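Local coordinates for protein histidine acid phosphatase (Hafnia alvei, PDB 4ARU) that belongs to branch 2 of the histidine phosphatase superfamily, the branch that includes the histidine acid phosphatases, at residues A[168-179]-A[189-197]. Residues are numbered along the deposited sequence; the frame is centred on the assembly and turned at random.
Sequences MSSVLDFPKSPY and CDFSQAMPS
Phe174 O is gripped twice by Ser177. Ser177 OG donates to Phe174 O at 2.7 Å, in the carbonyl plane and on a lone pair. The backbone Ser177 N donates to the same Phe174 O at 2.9 Å. This ties down the turn carrying the Phe174 ring, just after a Schellman motif ends helix 162-172 with Asp173 as C-prime residue.

The Phe174 side chain sets off toward segment 189-197, with CG anti to the backbone N (chi1 174°). Phe191 meets it in a T-shaped stack. The edge of Phe191 faces the Phe174 ring, with Phe191 CD1 over its centre. The two ring centroids are 5.0 Å apart and the planes stand at 82°. Leu172 CD1 and Met168 CG pack against the far end of Phe191, while Ser169 CB lies against Phe191 CB. Cys189 SG approaches the Phe174 ring obliquely, 3.6 Å from Phe174 CE2. That sulfur's disulfide to Cys180 adds a covalent link beside the rings.

Met195 reaches two rings. A bend at chi3 (-116°) brings Met195 CE 3.7 Å from Phe174 CE1. The same methyl sits over one face of Tyr179 in a CH-pi contact, and SD adds an oblique Met-aromatic contact. Met168 and Met195 also touch helix 213-229 of the histidine phosphatase fold.

Two waters bridge the segments. One accepts from Phe191 N at 3.0 Å and also bonds Ser169 OG. The other donates to Ala194 O at 2.8 Å and also bonds Tyr179 OH. Asp190 caps the short helix 191-194, Asp190 OD1 accepting from Gln193 N at 3.0 Å.

The contact packs the end of helix 162-172, its following turn and the start of helix 178-182 against helix 191-194. Apolar and sulfur packing fills the centre, and water joins the polar groups.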
loop_
_atom_site.group_PDB
_atom_site.type_symbol
_atom_site.label_atom_id
_atom_site.label_comp_id
_atom_site.label_asym_id
_atom_site.label_seq_id
_atom_site.Cartn_x
_atom_site.Cartn_y
_atom_site.Cartn_z
ATOM N N MET A 168 -17.366 2.500 -15.618
ATOM C CA MET A 168 -16.833 3.794 -15.154
ATOM C C MET A 168 -17.554 4.922 -15.921
ATOM O O MET A 168 -17.949 5.939 -15.343
ATOM C CB MET A 168 -15.323 3.903 -15.364
ATOM C CG MET A 168 -14.724 5.229 -14.913
ATOM S SD MET A 168 -15.038 5.705 -13.182
ATOM C CE MET A 168 -13.873 4.710 -12.309
ATOM N N SER A 169 -17.651 4.781 -17.230
ATOM C CA SER A 169 -18.388 5.769 -18.036
ATOM C C SER A 169 -19.790 6.050 -17.532
ATOM O O SER A 169 -20.171 7.203 -17.385
ATOM C CB SER A 169 -18.393 5.324 -19.505
ATOM O OG SER A 169 -19.031 6.274 -20.339
ATOM N N SER A 170 -20.518 4.983 -17.180
ATOM C CA SER A 170 -21.888 5.126 -16.726
ATOM C C SER A 170 -21.949 5.784 -15.341
ATOM O O SER A 170 -22.822 6.613 -15.115
ATOM C CB SER A 170 -22.625 3.762 -16.778
ATOM O OG SER A 170 -22.162 2.862 -15.803
ATOM N N VAL A 171 -21.037 5.427 -14.451
ATOM C CA VAL A 171 -20.977 6.026 -13.108
ATOM C C VAL A 171 -20.695 7.535 -13.195
ATOM O O VAL A 171 -21.298 8.323 -12.462
ATOM C CB VAL A 171 -19.891 5.320 -12.268
ATOM C CG1 VAL A 171 -19.534 6.114 -11.013
ATOM C CG2 VAL A 171 -20.321 3.894 -11.947
ATOM N N LEU A 172 -19.807 7.919 -14.104
ATOM C CA LEU A 172 -19.510 9.317 -14.356
ATOM C C LEU A 172 -20.591 10.044 -15.119
ATOM O O LEU A 172 -20.627 11.273 -15.086
ATOM C CB LEU A 172 -18.207 9.426 -15.201
ATOM C CG LEU A 172 -16.961 8.930 -14.495
ATOM C CD1 LEU A 172 -15.874 8.894 -15.533
ATOM C CD2 LEU A 172 -16.576 9.820 -13.318
ATOM N N ASP A 173 -21.478 9.342 -15.842
ATOM C CA ASP A 173 -22.268 9.996 -16.907
ATOM C C ASP A 173 -21.381 10.719 -17.893
ATOM O O ASP A 173 -21.669 11.820 -18.369
ATOM C CB ASP A 173 -23.352 10.906 -16.316
ATOM C CG ASP A 173 -24.444 10.104 -15.620
ATOM O OD1 ASP A 173 -25.176 9.431 -16.363
ATOM O OD2 ASP A 173 -24.597 10.112 -14.363
ATOM N N PHE A 174 -20.280 10.034 -18.241
ATOM C CA PHE A 174 -19.276 10.575 -19.153
ATOM C C PHE A 174 -19.854 11.151 -20.453
ATOM O O PHE A 174 -19.424 12.207 -20.912
ATOM C CB PHE A 174 -18.168 9.528 -19.413
ATOM C CG PHE A 174 -17.145 9.953 -20.463
ATOM C CD1 PHE A 174 -16.148 10.886 -20.165
ATOM C CD2 PHE A 174 -17.155 9.391 -21.716
ATOM C CE1 PHE A 174 -15.224 11.245 -21.128
ATOM C CE2 PHE A 174 -16.225 9.755 -22.675
ATOM C CZ PHE A 174 -15.258 10.672 -22.370
ATOM N N PRO A 175 -20.800 10.451 -21.086
ATOM C CA PRO A 175 -21.272 10.960 -22.376
ATOM C C PRO A 175 -21.926 12.356 -22.290
ATOM O O PRO A 175 -21.985 13.074 -23.307
ATOM C CB PRO A 175 -22.291 9.896 -22.816
ATOM C CG PRO A 175 -21.852 8.644 -22.135
ATOM C CD PRO A 175 -21.324 9.086 -20.812
ATOM N N LYS A 176 -22.403 12.707 -21.095
ATOM C CA LYS A 176 -23.003 14.020 -20.865
ATOM C C LYS A 176 -22.032 15.037 -20.282
ATOM O O LYS A 176 -22.468 16.132 -19.904
ATOM C CB LYS A 176 -24.187 13.899 -19.916
ATOM C CG LYS A 176 -25.322 13.035 -20.445
ATOM C CD LYS A 176 -26.138 12.587 -19.248
ATOM C CE LYS A 176 -27.461 11.919 -19.590
ATOM N NZ LYS A 176 -27.972 11.305 -18.322
ATOM N N SER A 177 -20.749 14.709 -20.277
ATOM C CA SER A 177 -19.745 15.493 -19.567
ATOM C C SER A 177 -19.216 16.617 -20.460
ATOM O O SER A 177 -19.313 16.554 -21.691
ATOM C CB SER A 177 -18.606 14.607 -19.137
ATOM O OG SER A 177 -17.815 14.235 -20.259
ATOM N N PRO A 178 -18.634 17.652 -19.831
ATOM C CA PRO A 178 -18.000 18.692 -20.643
ATOM C C PRO A 178 -16.906 18.151 -21.545
ATOM O O PRO A 178 -16.713 18.630 -22.664
ATOM C CB PRO A 178 -17.403 19.638 -19.585
ATOM C CG PRO A 178 -18.302 19.473 -18.418
ATOM C CD PRO A 178 -18.632 17.989 -18.403
ATOM N N TYR A 179 -16.210 17.123 -21.078
ATOM C CA TYR A 179 -15.217 16.478 -21.915
ATOM C C TYR A 179 -15.776 16.093 -23.267
ATOM O O TYR A 179 -15.168 16.364 -24.296
ATOM C CB TYR A 179 -14.655 15.224 -21.226
ATOM C CG TYR A 179 -13.451 14.635 -21.916
ATOM C CD1 TYR A 179 -13.576 13.797 -23.035
ATOM C CD2 TYR A 179 -12.176 14.927 -21.443
ATOM C CE1 TYR A 179 -12.444 13.269 -23.638
ATOM C CE2 TYR A 179 -11.056 14.421 -22.038
ATOM C CZ TYR A 179 -11.195 13.615 -23.124
ATOM O OH TYR A 179 -10.043 13.123 -23.668
ATOM N N CYS A 189 -18.914 9.814 -28.371
ATOM C CA CYS A 189 -17.898 10.022 -27.347
ATOM C C CYS A 189 -17.907 8.829 -26.391
ATOM O O CYS A 189 -18.754 8.707 -25.508
ATOM C CB CYS A 189 -18.174 11.321 -26.604
ATOM S SG CYS A 189 -16.875 11.902 -25.491
ATOM N N ASP A 190 -16.971 7.915 -26.621
ATOM C CA ASP A 190 -16.856 6.658 -25.853
ATOM C C ASP A 190 -15.606 6.756 -24.983
ATOM O O ASP A 190 -14.556 7.111 -25.469
ATOM C CB ASP A 190 -16.747 5.471 -26.838
ATOM C CG ASP A 190 -16.502 4.143 -26.148
ATOM O OD1 ASP A 190 -15.334 3.787 -25.917
ATOM O OD2 ASP A 190 -17.502 3.456 -25.820
ATOM N N PHE A 191 -15.727 6.436 -23.697
ATOM C CA PHE A 191 -14.665 6.648 -22.724
ATOM C C PHE A 191 -13.401 5.940 -23.149
ATOM O O PHE A 191 -12.325 6.538 -23.182
ATOM C CB PHE A 191 -15.152 6.183 -21.344
ATOM C CG PHE A 191 -14.221 6.512 -20.190
ATOM C CD1 PHE A 191 -14.160 7.797 -19.680
ATOM C CD2 PHE A 191 -13.512 5.528 -19.526
ATOM C CE1 PHE A 191 -13.368 8.089 -18.590
ATOM C CE2 PHE A 191 -12.707 5.826 -18.439
ATOM C CZ PHE A 191 -12.627 7.103 -17.974
ATOM N N SER A 192 -13.515 4.670 -23.505
ATOM C CA SER A 192 -12.347 3.888 -23.939
ATOM C C SER A 192 -11.724 4.414 -25.260
ATOM O O SER A 192 -10.505 4.564 -25.337
ATOM C CB SER A 192 -12.727 2.413 -24.094
ATOM O OG SER A 192 -11.607 1.651 -24.598
ATOM N N GLN A 193 -12.542 4.684 -26.260
ATOM C CA GLN A 193 -12.073 5.131 -27.570
ATOM C C GLN A 193 -11.408 6.501 -27.456
ATOM O O GLN A 193 -10.415 6.770 -28.123
ATOM C CB GLN A 193 -13.266 5.221 -28.527
ATOM C CG GLN A 193 -12.906 5.435 -29.998
ATOM C CD GLN A 193 -12.448 6.848 -30.317
ATOM O OE1 GLN A 193 -12.928 7.803 -29.726
ATOM N NE2 GLN A 193 -11.511 6.984 -31.260
ATOM N N ALA A 194 -11.994 7.361 -26.632
ATOM C CA ALA A 194 -11.498 8.728 -26.458
ATOM C C ALA A 194 -10.110 8.791 -25.815
ATOM O O ALA A 194 -9.383 9.767 -26.029
ATOM C CB ALA A 194 -12.480 9.549 -25.658
ATOM N N MET A 195 -9.780 7.788 -24.995
ATOM C CA MET A 195 -8.597 7.809 -24.148
ATOM C C MET A 195 -7.839 6.491 -24.226
ATOM O O MET A 195 -7.781 5.736 -23.269
ATOM C CB MET A 195 -8.957 8.111 -22.691
ATOM C CG MET A 195 -9.488 9.517 -22.562
ATOM S SD MET A 195 -9.935 9.898 -20.839
ATOM C CE MET A 195 -11.685 10.154 -21.024
ATOM N N PRO A 196 -7.202 6.255 -25.377
ATOM C CA PRO A 196 -6.354 5.070 -25.475
ATOM C C PRO A 196 -5.239 5.034 -24.441
ATOM O O PRO A 196 -4.738 6.085 -24.020
ATOM C CB PRO A 196 -5.802 5.150 -26.897
ATOM C CG PRO A 196 -5.827 6.596 -27.200
ATOM C CD PRO A 196 -7.098 7.106 -26.570
ATOM N N SER A 197 -4.882 3.848 -23.957
ATOM C CA SER A 197 -3.761 3.726 -23.034
ATOM C C SER A 197 -2.427 4.051 -23.708
ATOM O O SER A 197 -2.210 3.721 -24.891
ATOM C CB SER A 197 -3.690 2.300 -22.421
ATOM O OG SER A 197 -4.712 2.052 -21.501
HETATM O O HOH W 1 -18.489 5.791 -22.881
HETATM O O HOH W 2 -10.214 12.422 -26.109
#